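Local coordinates for mitochondrial enolase superfamily member 1 (Homo sapiens, PDB 4A35), which catalyses the magnesium-dependent dehydration of L-fuconate to 2-keto-3-deoxy-L-fuconate, a step in L-fucose catabolism, at residues R13-P18 and V424-Y429; W124-K129 and P413-E418; G359-E364 and H391-F396; C363-Q367 and K397-M401. All coordinates share one frame; numbering follows the deposited sequence. Where two conformers were deposited one is given.

Contact 1: residues R13-P18 and V424-Y429; sequences RDVRFP and VKKHQY. With EDO (1,2-ethanediol), chain D.
The torsions of Arg-16 and Tyr-429 bring their flat groups face to face. The Tyr-429 ring leaves its backbone with CG opposite N (chi1 -177°). The Arg-16 side chain runs extended from CG to NE and lays its guanidinium flat on that ring. The planes are 20° apart, and CZ sits 3.4 Å from Tyr-429 CD2, an off-centre cation-pi stack. The same guanidinium grips Asp-14 side-on. NE binds OD1 at 2.7 Å in an almost straight bond, and NH2 binds OD2 on its syn lone pair. Glu-64 is a second acidic partner, and NH1 reaches an ethanediol O1, probably from the crystallisation liquor. A leucine in place of Arg-16 would probably leave the Asp-14 carboxylate without its cation and the Tyr-429 ring without its stacked partner.

Two backbone bonds join strand 7-16 to the end of helix 421-427 and just beyond: Tyr-429 N to Asp-14 O at 2.8 Å and Arg-16 N to His-427 O at 2.9 Å. Val-15 and Gln-428 form a single beta bridge between them. Phe-17 CE1 lies over the centre of the His-427 ring, whose ND1 is hydrogen-bonded to Ser-423 O. Arg-13 NH1, salt-bridged to Glu-421, shares a water with Lys-425 NZ and Gln-428 OE1. The shared water and Glu-421 probably ease the repulsion between the two cations. Backbone bonds and the cation-pi stack fasten both chain ends together, while Asp-14 steadies the guanidinium.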
# COMPACT_ATOMS: atom_id res chain seq x y z
N ARG A 13 7.94 -1.39 -20.96
CA ARG A 13 7.36 -2.57 -21.57
C ARG A 13 7.02 -3.62 -20.53
O ARG A 13 7.72 -3.78 -19.53
CB ARG A 13 8.32 -3.12 -22.64
CG ARG A 13 8.44 -2.19 -23.91
CD ARG A 13 9.56 -2.67 -24.81
NE ARG A 13 10.86 -2.34 -24.20
CZ ARG A 13 12.05 -2.59 -24.73
NH1 ARG A 13 12.14 -3.27 -25.89
NH2 ARG A 13 13.16 -2.21 -24.10
N ASP A 14 5.96 -4.36 -20.80
CA ASP A 14 5.42 -5.45 -19.98
C ASP A 14 6.13 -6.73 -20.42
O ASP A 14 5.90 -7.18 -21.54
CB ASP A 14 3.88 -5.51 -20.24
CG ASP A 14 3.11 -6.47 -19.37
OD1 ASP A 14 3.74 -7.41 -18.80
OD2 ASP A 14 1.85 -6.33 -19.30
N VAL A 15 7.07 -7.27 -19.59
CA VAL A 15 7.87 -8.46 -19.94
C VAL A 15 7.47 -9.60 -19.00
O VAL A 15 7.49 -9.41 -17.80
CB VAL A 15 9.40 -8.16 -19.88
CG1 VAL A 15 10.22 -9.33 -20.42
CG2 VAL A 15 9.74 -6.88 -20.63
N ARG A 16 7.08 -10.76 -19.54
CA ARG A 16 6.61 -11.83 -18.68
C ARG A 16 7.21 -13.14 -19.05
O ARG A 16 7.32 -13.48 -20.22
CB ARG A 16 5.04 -11.95 -18.75
CG ARG A 16 4.31 -10.65 -18.36
CD ARG A 16 2.79 -10.86 -18.35
NE ARG A 16 2.13 -9.55 -18.23
CZ ARG A 16 0.86 -9.37 -17.89
NH1 ARG A 16 0.09 -10.41 -17.59
NH2 ARG A 16 0.37 -8.15 -17.82
N PHE A 17 7.69 -13.85 -18.01
CA PHE A 17 8.26 -15.17 -18.20
C PHE A 17 7.24 -16.20 -17.70
O PHE A 17 6.73 -16.10 -16.58
CB PHE A 17 9.66 -15.30 -17.53
CG PHE A 17 10.65 -14.28 -18.08
CD1 PHE A 17 11.42 -14.56 -19.20
CD2 PHE A 17 10.76 -13.00 -17.50
CE1 PHE A 17 12.28 -13.60 -19.76
CE2 PHE A 17 11.62 -12.04 -18.05
CZ PHE A 17 12.37 -12.34 -19.18
N PRO A 18 7.04 -17.29 -18.49
CA PRO A 18 6.02 -18.30 -18.11
C PRO A 18 6.53 -19.32 -17.07
O PRO A 18 6.48 -20.53 -17.26
CB PRO A 18 5.67 -18.95 -19.44
CG PRO A 18 7.00 -18.84 -20.26
CD PRO A 18 7.56 -17.49 -19.87
N VAL A 424 13.77 -9.44 -24.12
CA VAL A 424 12.62 -8.55 -23.87
C VAL A 424 11.54 -8.74 -24.97
O VAL A 424 10.36 -9.01 -24.67
CB VAL A 424 13.10 -7.08 -23.80
CG1 VAL A 424 11.91 -6.11 -23.79
CG2 VAL A 424 14.01 -6.87 -22.59
N LYS A 425 11.97 -8.67 -26.22
CA LYS A 425 11.04 -8.79 -27.36
C LYS A 425 10.31 -10.14 -27.41
O LYS A 425 9.10 -10.14 -27.67
CB LYS A 425 11.81 -8.54 -28.68
CG LYS A 425 12.29 -7.10 -28.72
CD LYS A 425 13.07 -6.72 -29.96
CE LYS A 425 13.48 -5.26 -29.84
NZ LYS A 425 12.31 -4.33 -29.86
N LYS A 426 11.01 -11.26 -27.13
CA LYS A 426 10.36 -12.59 -27.18
C LYS A 426 9.32 -12.75 -26.06
O LYS A 426 8.35 -13.49 -26.22
CB LYS A 426 11.41 -13.73 -27.01
CG LYS A 426 11.95 -14.32 -28.31
CD LYS A 426 12.92 -15.45 -28.01
CE LYS A 426 13.36 -16.19 -29.26
NZ LYS A 426 14.31 -17.28 -28.94
N HIS A 427 9.57 -12.07 -24.92
CA HIS A 427 8.72 -12.23 -23.71
C HIS A 427 7.76 -11.05 -23.40
O HIS A 427 7.02 -11.09 -22.40
CB HIS A 427 9.66 -12.49 -22.51
CG HIS A 427 10.38 -13.80 -22.64
ND1 HIS A 427 11.64 -13.88 -23.25
CD2 HIS A 427 9.96 -15.04 -22.29
CE1 HIS A 427 11.95 -15.17 -23.23
NE2 HIS A 427 10.98 -15.90 -22.65
N GLN A 428 7.71 -10.06 -24.32
CA GLN A 428 6.79 -8.94 -24.18
C GLN A 428 5.34 -9.44 -24.24
O GLN A 428 5.00 -10.32 -25.05
CB GLN A 428 7.05 -7.94 -25.29
CG GLN A 428 6.57 -6.57 -24.99
CD GLN A 428 7.13 -5.54 -25.93
OE1 GLN A 428 8.12 -5.78 -26.67
NE2 GLN A 428 6.55 -4.36 -25.83
N TYR A 429 4.57 -9.00 -23.26
CA TYR A 429 3.17 -9.38 -23.14
C TYR A 429 2.24 -8.24 -23.66
O TYR A 429 2.37 -7.10 -23.18
CB TYR A 429 2.82 -9.78 -21.69
CG TYR A 429 1.39 -10.24 -21.58
CD1 TYR A 429 1.04 -11.56 -21.85
CD2 TYR A 429 0.36 -9.34 -21.28
CE1 TYR A 429 -0.30 -11.98 -21.85
CE2 TYR A 429 -0.98 -9.75 -21.23
CZ TYR A 429 -1.30 -11.07 -21.55
OH TYR A 429 -2.60 -11.51 -21.55
C1 EDO D . 0.35 -13.92 -18.81
O1 EDO D . 0.66 -13.25 -17.58
C2 EDO D . -1.18 -13.85 -19.14
O2 EDO D . -1.98 -13.84 -17.95
O HOH W 1 10.08 -4.13 -27.87
O HOH W 2 0.71 -5.20 -21.30
O HOH W 3 4.76 -3.72 -23.43

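Contact 2: residues W124-K129 and P413-E418; sequences WDLWAK and PGYSTE
Asp-125 on helix 110-131 holds the loop 413-418 where the packing is tight. Its OD1 accepts Tyr-415 N at 2.8 Å through the anti lone pair, in a nearly straight bond. Gly-414 packs beside the same oxygen, with CA 3.3 Å from Asp-125 OD1 and 3.6 Å from Lys-129 CG. A side chain at Gly-414 would run into the carboxylate. Its backbone angles also suit glycine, since a CB would jam against the preceding carbonyl. Ala-128 CB packs on the same CA. Thr-417 OG1 sits 3.1 Å from Asp-125 CG, the two side chains sliding past each other in opposite directions. This hydroxyl is hydrogen-bonded to Cys-53 O. Tyr-415 carries the buried side onward toward helix 362-377, where its ring meets His-368 edge-to-face.

The other side is more polar and more open. Lys-129 and Glu-418 are both partly exposed. The lysine chain runs extended to place NZ 2.8 Å from Glu-418 OE1, above the carboxylate plane, and 2.8 Å from Asp-125 OD2 on its syn side. One ammonium thus joins two carboxylates, whose mutual repulsion it probably screens. Lys-51 O also accepts from NZ. A water bridges Asp-125 OD1 and Glu-418 N. Pro-413 lies at the margin, its CB against Lys-129 CA.

The arrangement joins a helix of the N-terminal capping domain, through a salt-bridge network, to the loop between strand 406-408 and helix 421-427, in the C-terminal part of the chain, consistent with the way the two ends of the chain pack together in the enolase superfamily.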
# COMPACT_ATOMS: atom_id res chain seq x y z
N TRP A 124 19.37 5.46 -11.54
CA TRP A 124 20.61 4.97 -10.86
C TRP A 124 21.49 4.23 -11.87
O TRP A 124 22.70 4.43 -11.89
CB TRP A 124 20.25 4.08 -9.67
CG TRP A 124 19.89 4.89 -8.46
CD1 TRP A 124 18.63 5.25 -8.05
CD2 TRP A 124 20.80 5.53 -7.57
NE1 TRP A 124 18.71 6.10 -6.97
CE2 TRP A 124 20.03 6.20 -6.59
CE3 TRP A 124 22.21 5.51 -7.44
CZ2 TRP A 124 20.61 6.92 -5.54
CZ3 TRP A 124 22.79 6.16 -6.35
CH2 TRP A 124 21.99 6.85 -5.41
N ASP A 125 20.88 3.42 -12.76
CA ASP A 125 21.65 2.69 -13.79
C ASP A 125 22.36 3.67 -14.71
O ASP A 125 23.59 3.58 -14.89
CB ASP A 125 20.74 1.75 -14.59
CG ASP A 125 21.50 0.93 -15.65
OD1 ASP A 125 22.47 0.20 -15.26
OD2 ASP A 125 21.09 0.97 -16.83
N LEU A 126 21.62 4.67 -15.18
CA LEU A 126 22.16 5.69 -16.06
C LEU A 126 23.31 6.47 -15.41
O LEU A 126 24.39 6.64 -16.01
CB LEU A 126 21.02 6.64 -16.47
CG LEU A 126 21.40 7.83 -17.36
CD1 LEU A 126 22.11 7.38 -18.68
CD2 LEU A 126 20.13 8.67 -17.67
N TRP A 127 23.09 6.94 -14.18
CA TRP A 127 24.09 7.71 -13.44
C TRP A 127 25.37 6.87 -13.26
O TRP A 127 26.47 7.33 -13.60
CB TRP A 127 23.48 8.13 -12.06
CG TRP A 127 24.38 8.98 -11.21
CD1 TRP A 127 25.49 9.66 -11.61
CD2 TRP A 127 24.24 9.23 -9.81
NE1 TRP A 127 26.05 10.32 -10.55
CE2 TRP A 127 25.27 10.13 -9.44
CE3 TRP A 127 23.26 8.90 -8.85
CZ2 TRP A 127 25.43 10.59 -8.13
CZ3 TRP A 127 23.40 9.39 -7.56
CH2 TRP A 127 24.47 10.24 -7.21
N ALA A 128 25.23 5.62 -12.77
CA ALA A 128 26.39 4.73 -12.52
C ALA A 128 27.14 4.46 -13.84
O ALA A 128 28.36 4.58 -13.89
CB ALA A 128 25.94 3.43 -11.87
N LYS A 129 26.41 4.25 -14.93
CA LYS A 129 27.05 4.05 -16.24
C LYS A 129 27.80 5.31 -16.71
O LYS A 129 28.91 5.17 -17.23
CB LYS A 129 26.02 3.64 -17.32
CG LYS A 129 25.49 2.20 -17.20
CD LYS A 129 24.35 1.99 -18.21
CE LYS A 129 24.03 0.50 -18.33
NZ LYS A 129 22.71 0.28 -19.02
N PRO A 413 30.09 -0.99 -15.46
CA PRO A 413 29.28 0.18 -15.04
C PRO A 413 27.75 -0.11 -15.04
O PRO A 413 27.24 -0.89 -15.89
CB PRO A 413 29.62 1.24 -16.10
CG PRO A 413 31.00 0.82 -16.63
CD PRO A 413 30.94 -0.68 -16.64
N GLY A 414 27.04 0.51 -14.11
CA GLY A 414 25.57 0.39 -14.04
C GLY A 414 25.03 -0.41 -12.88
O GLY A 414 25.79 -0.80 -11.96
N TYR A 415 23.68 -0.61 -12.88
CA TYR A 415 22.99 -1.27 -11.76
C TYR A 415 22.67 -2.76 -12.11
O TYR A 415 21.89 -3.41 -11.41
CB TYR A 415 21.71 -0.46 -11.47
CG TYR A 415 21.05 -0.68 -10.13
CD1 TYR A 415 21.70 -1.40 -9.11
CD2 TYR A 415 19.80 -0.14 -9.85
CE1 TYR A 415 21.07 -1.66 -7.90
CE2 TYR A 415 19.18 -0.35 -8.62
CZ TYR A 415 19.79 -1.17 -7.68
OH TYR A 415 19.23 -1.36 -6.44
N SER A 416 23.27 -3.29 -13.23
CA SER A 416 23.01 -4.69 -13.72
C SER A 416 21.51 -4.89 -14.05
O SER A 416 21.02 -6.03 -14.02
CB SER A 416 23.40 -5.75 -12.68
OG SER A 416 24.73 -5.54 -12.22
N THR A 417 20.80 -3.80 -14.33
CA THR A 417 19.35 -3.81 -14.68
C THR A 417 19.12 -4.15 -16.17
O THR A 417 18.00 -4.48 -16.57
CB THR A 417 18.75 -2.40 -14.44
OG1 THR A 417 19.70 -1.49 -14.98
CG2 THR A 417 18.53 -2.06 -12.96
N GLU A 418 20.14 -3.91 -17.01
CA GLU A 418 19.98 -4.03 -18.45
C GLU A 418 19.60 -5.45 -18.91
O GLU A 418 20.27 -6.43 -18.56
CB GLU A 418 21.24 -3.57 -19.19
CG GLU A 418 21.00 -3.47 -20.69
CD GLU A 418 22.06 -2.63 -21.37
OE1 GLU A 418 22.90 -2.02 -20.66
OE2 GLU A 418 22.11 -2.68 -22.62
O HOH W 4 22.69 -2.36 -16.47

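Contact 3: residues G359-E364 and H391-F396; sequences GVGLCE and HLHEHF
The Phe-396 ring has Glu-364 OE1 over one face and Val-360 CG1 at its edge. The His-393 ring has His-391 O over one face, while Cys-363 SG and the Glu-364 carboxylate lie at its edge. These groups join the start of helix 362-377, in the barrel domain of the enolase superfamily, to the loop after strand 386-388. Gly-361 is the N-cap of that helix. Its CA is 3.3 Å from Phe-396 CZ, where a side chain would clash. Its phi of 72° is one that glycine adopts most easily. Val-360 CG1 touches Phe-396 CZ at 3.8 Å, and its other branch, CG2, meets Leu-392 CD1.

Gly-359 follows the segment His-356 to Gly-358, which binds substrate by similarity, so the contact borders the probable substrate site. A water accepts from Gly-361 N and lies between Glu-364 OE1 and His-391 O.

The Glu-364 chain bends at chi2 (62°), which turns its carboxylate toward the histidine. His-393 NE2 is hydrogen-bonded to Val-389 O, so both ring nitrogens are engaged. The ring is then probably positively charged, paired with the glutamate. His-393 ND1 donates to the syn lone pair of Glu-364 OE2 at 2.6 Å, with OE2 near the imidazole plane.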
# COMPACT_ATOMS: atom_id res chain seq x y z
N GLY A 359 13.09 -13.88 -8.39
CA GLY A 359 12.23 -13.22 -9.37
C GLY A 359 12.91 -12.93 -10.70
O GLY A 359 13.66 -13.77 -11.19
N VAL A 360 12.64 -11.76 -11.29
CA VAL A 360 13.27 -11.24 -12.51
C VAL A 360 14.27 -10.18 -12.12
O VAL A 360 13.86 -9.04 -11.83
CB VAL A 360 12.25 -10.59 -13.54
CG1 VAL A 360 12.96 -10.18 -14.84
CG2 VAL A 360 11.10 -11.52 -13.83
N GLY A 361 15.56 -10.53 -12.12
CA GLY A 361 16.61 -9.54 -11.88
C GLY A 361 16.78 -9.00 -10.47
O GLY A 361 17.65 -8.16 -10.27
N LEU A 362 15.99 -9.46 -9.46
CA LEU A 362 16.23 -8.94 -8.09
C LEU A 362 17.67 -9.26 -7.59
O LEU A 362 18.25 -8.42 -6.93
CB LEU A 362 15.20 -9.54 -7.10
CG LEU A 362 13.70 -9.29 -7.44
CD1 LEU A 362 12.77 -9.94 -6.36
CD2 LEU A 362 13.39 -7.74 -7.52
N CYS A 363 18.21 -10.47 -7.91
CA CYS A 363 19.62 -10.83 -7.55
C CYS A 363 20.58 -9.77 -8.15
O CYS A 363 21.48 -9.26 -7.44
CB CYS A 363 19.98 -12.23 -8.07
SG CYS A 363 18.97 -13.57 -7.38
N GLU A 364 20.42 -9.49 -9.48
CA GLU A 364 21.27 -8.57 -10.23
C GLU A 364 21.31 -7.17 -9.56
O GLU A 364 22.38 -6.57 -9.50
CB GLU A 364 20.75 -8.42 -11.67
CG GLU A 364 21.16 -9.55 -12.63
CD GLU A 364 20.67 -10.96 -12.31
OE1 GLU A 364 19.59 -11.11 -11.70
OE2 GLU A 364 21.30 -11.92 -12.83
N HIS A 391 16.94 -18.70 -11.32
CA HIS A 391 16.02 -18.29 -12.39
C HIS A 391 16.51 -17.11 -13.30
O HIS A 391 16.90 -16.08 -12.75
CB HIS A 391 14.67 -17.84 -11.75
CG HIS A 391 13.66 -18.91 -11.46
ND1 HIS A 391 13.86 -19.87 -10.46
CD2 HIS A 391 12.41 -19.06 -11.95
CE1 HIS A 391 12.75 -20.58 -10.42
NE2 HIS A 391 11.84 -20.12 -11.30
N LEU A 392 16.38 -17.24 -14.67
CA LEU A 392 16.34 -16.13 -15.63
C LEU A 392 17.51 -15.16 -15.76
O LEU A 392 17.39 -14.12 -16.45
CB LEU A 392 15.07 -15.28 -15.28
CG LEU A 392 13.71 -16.05 -15.19
CD1 LEU A 392 12.56 -15.11 -14.69
CD2 LEU A 392 13.36 -16.76 -16.52
N HIS A 393 18.64 -15.48 -15.18
CA HIS A 393 19.85 -14.66 -15.30
C HIS A 393 20.34 -14.54 -16.76
O HIS A 393 20.93 -13.51 -17.09
CB HIS A 393 20.99 -15.20 -14.43
CG HIS A 393 20.58 -15.35 -12.99
ND1 HIS A 393 20.38 -14.25 -12.18
CD2 HIS A 393 20.20 -16.47 -12.32
CE1 HIS A 393 19.94 -14.72 -11.02
NE2 HIS A 393 19.84 -16.06 -11.06
N GLU A 394 20.04 -15.54 -17.63
CA GLU A 394 20.43 -15.54 -19.05
C GLU A 394 19.75 -14.37 -19.84
O GLU A 394 20.19 -14.06 -20.95
CB GLU A 394 20.12 -16.91 -19.72
CG GLU A 394 18.64 -17.31 -19.82
CD GLU A 394 18.00 -17.94 -18.59
OE1 GLU A 394 18.61 -17.88 -17.50
OE2 GLU A 394 16.91 -18.54 -18.72
N HIS A 395 18.73 -13.71 -19.24
CA HIS A 395 18.03 -12.62 -19.93
C HIS A 395 18.62 -11.25 -19.58
O HIS A 395 18.20 -10.24 -20.16
CB HIS A 395 16.52 -12.65 -19.62
CG HIS A 395 15.87 -13.95 -20.00
ND1 HIS A 395 15.87 -14.41 -21.30
CD2 HIS A 395 15.27 -14.88 -19.22
CE1 HIS A 395 15.25 -15.58 -21.28
NE2 HIS A 395 14.84 -15.89 -20.07
N PHE A 396 19.63 -11.23 -18.69
CA PHE A 396 20.32 -10.01 -18.29
C PHE A 396 21.66 -9.93 -19.02
O PHE A 396 22.38 -10.93 -19.16
CB PHE A 396 20.50 -9.94 -16.75
CG PHE A 396 19.16 -9.63 -16.11
CD1 PHE A 396 18.20 -10.63 -15.94
CD2 PHE A 396 18.79 -8.31 -15.85
CE1 PHE A 396 16.93 -10.32 -15.44
CE2 PHE A 396 17.50 -8.00 -15.36
CZ PHE A 396 16.58 -9.00 -15.16
O HOH W 5 16.16 -15.04 -10.14
O HOH W 6 17.23 -12.85 -12.90

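Contact 4: residues C363-Q367 and K397-M401; sequences CELVQ and KYPVM
Glu-364 and Val-400 cross at about a right angle, where helix 362-377 of the enolase-superfamily barrel domain meets the loop leading to strand 401-402. The direct polar link is one bond. Val-400 N donates to Glu-364 OE2 at 3.0 Å, approaching from above the carboxylate plane, 36° out of it. The same oxygen accepts from His-393, so it ties two points of one loop to the helix. An alanine in place of Glu-364 would probably leave Val-400 N and the His-393 ring without their shared acceptor and open a gap between helix and loop.

The apolar packing centres on Val-400 CG1, which stands anti to the carbonyl carbon (chi1 -62°) and so points at the helix. It lies 3.7 Å from Cys-363 CB and 3.5 Å from the Cys-363 carbonyl carbon. It also rests against the Gln-367 amide, with NE2 at 3.5 Å. Beyond the two segments, Tyr-388 and Tyr-407 also touch Val-400, bringing in strands 386-388 and 406-408. Pro-399 adds a smaller contact, its CA beside Glu-364 OE2.

Water makes the third kind of link. One water donates to Tyr-398 O and accepts a weak bond from Gln-367 NE2. A second lies within hydrogen-bonding distance of Gln-367 OE1 and accepts from Met-401 N, so two ordered waters, one of them weakly held by the amide, link it to the loop. The amide is also tied back to its own helix: Gln-367 NE2 donates to Glu-364 O at 2.9 Å, with that oxygen close to the amide plane.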
# COMPACT_ATOMS: atom_id res chain seq x y z
N CYS A 363 18.21 -10.47 -7.91
CA CYS A 363 19.62 -10.83 -7.55
C CYS A 363 20.58 -9.77 -8.15
O CYS A 363 21.48 -9.26 -7.44
CB CYS A 363 19.98 -12.23 -8.07
SG CYS A 363 18.97 -13.57 -7.38
N GLU A 364 20.42 -9.49 -9.48
CA GLU A 364 21.27 -8.57 -10.23
C GLU A 364 21.31 -7.17 -9.56
O GLU A 364 22.38 -6.57 -9.50
CB GLU A 364 20.75 -8.42 -11.67
CG GLU A 364 21.16 -9.55 -12.63
CD GLU A 364 20.67 -10.96 -12.31
OE1 GLU A 364 19.59 -11.11 -11.70
OE2 GLU A 364 21.30 -11.92 -12.83
N LEU A 365 20.20 -6.71 -8.98
CA LEU A 365 20.17 -5.34 -8.37
C LEU A 365 20.57 -5.37 -6.92
O LEU A 365 21.43 -4.62 -6.52
CB LEU A 365 18.75 -4.70 -8.46
CG LEU A 365 18.38 -4.07 -9.80
CD1 LEU A 365 18.42 -5.12 -10.95
CD2 LEU A 365 16.98 -3.38 -9.72
N VAL A 366 19.91 -6.21 -6.12
CA VAL A 366 20.07 -6.17 -4.68
C VAL A 366 21.53 -6.48 -4.22
O VAL A 366 21.94 -5.95 -3.20
CB VAL A 366 19.01 -6.99 -3.96
CG1 VAL A 366 19.43 -8.45 -3.77
CG2 VAL A 366 18.62 -6.31 -2.63
N GLN A 367 22.27 -7.27 -4.99
CA GLN A 367 23.70 -7.58 -4.66
C GLN A 367 24.51 -6.23 -4.50
O GLN A 367 25.36 -6.15 -3.64
CB GLN A 367 24.32 -8.47 -5.78
CG GLN A 367 24.39 -7.78 -7.15
CD GLN A 367 25.07 -8.64 -8.21
OE1 GLN A 367 25.88 -9.55 -7.90
NE2 GLN A 367 24.66 -8.44 -9.45
N LYS A 397 22.02 -8.72 -19.45
CA LYS A 397 23.30 -8.42 -20.10
C LYS A 397 24.48 -8.65 -19.08
O LYS A 397 25.56 -9.10 -19.46
CB LYS A 397 23.28 -6.97 -20.65
CG LYS A 397 24.65 -6.57 -21.28
CD LYS A 397 24.66 -5.20 -21.98
CE LYS A 397 26.03 -4.96 -22.64
NZ LYS A 397 25.99 -3.72 -23.47
N TYR A 398 24.24 -8.30 -17.81
CA TYR A 398 25.24 -8.41 -16.73
C TYR A 398 24.72 -9.39 -15.66
O TYR A 398 24.27 -8.96 -14.60
CB TYR A 398 25.51 -7.03 -16.13
CG TYR A 398 25.90 -6.00 -17.17
CD1 TYR A 398 27.17 -6.01 -17.74
CD2 TYR A 398 24.97 -5.06 -17.65
CE1 TYR A 398 27.54 -5.07 -18.71
CE2 TYR A 398 25.33 -4.12 -18.61
CZ TYR A 398 26.63 -4.11 -19.12
OH TYR A 398 27.03 -3.18 -20.05
N PRO A 399 24.69 -10.72 -15.93
CA PRO A 399 24.07 -11.64 -14.95
C PRO A 399 24.91 -11.73 -13.69
O PRO A 399 26.11 -11.46 -13.77
CB PRO A 399 24.07 -12.99 -15.69
CG PRO A 399 25.26 -12.87 -16.65
CD PRO A 399 25.18 -11.45 -17.12
N VAL A 400 24.30 -12.11 -12.56
CA VAL A 400 25.07 -12.31 -11.33
C VAL A 400 26.19 -13.38 -11.55
O VAL A 400 26.01 -14.37 -12.30
CB VAL A 400 24.19 -12.66 -10.11
CG1 VAL A 400 23.19 -11.56 -9.74
CG2 VAL A 400 23.48 -13.99 -10.28
N MET A 401 27.33 -13.19 -10.90
CA MET A 401 28.45 -14.13 -10.90
C MET A 401 28.58 -14.75 -9.52
O MET A 401 28.99 -14.10 -8.56
CB MET A 401 29.79 -13.45 -11.32
CG MET A 401 29.73 -12.75 -12.66
SD MET A 401 29.80 -13.92 -14.04
CE MET A 401 28.35 -13.76 -14.59
O HOH W 7 25.54 -8.18 -12.29
O HOH W 8 27.71 -10.98 -9.34

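From the N terminus, strand 7-16 comes first. Contact 1 joins its end to helix 421-427, closing a loop of nearly the whole chain. Contact 2 is nested inside, running from helix 110-131 to the loop 413-418. Contacts 3 and 4 close much shorter loops within contact 2. Both start on helix 362-377, share Cys-363 and Glu-364, and end on successive parts of the loop after strand 386-388. They overlap along the chain rather than nest in each other. Contact 1 touches contact 3 where Phe-17 packs on His-395. Contact 2 touches contact 3 through Ser-416 O and Glu-364 CB. Together they tie the N-terminal sheet and helix 110-131 to the barrel region and helix 421-427.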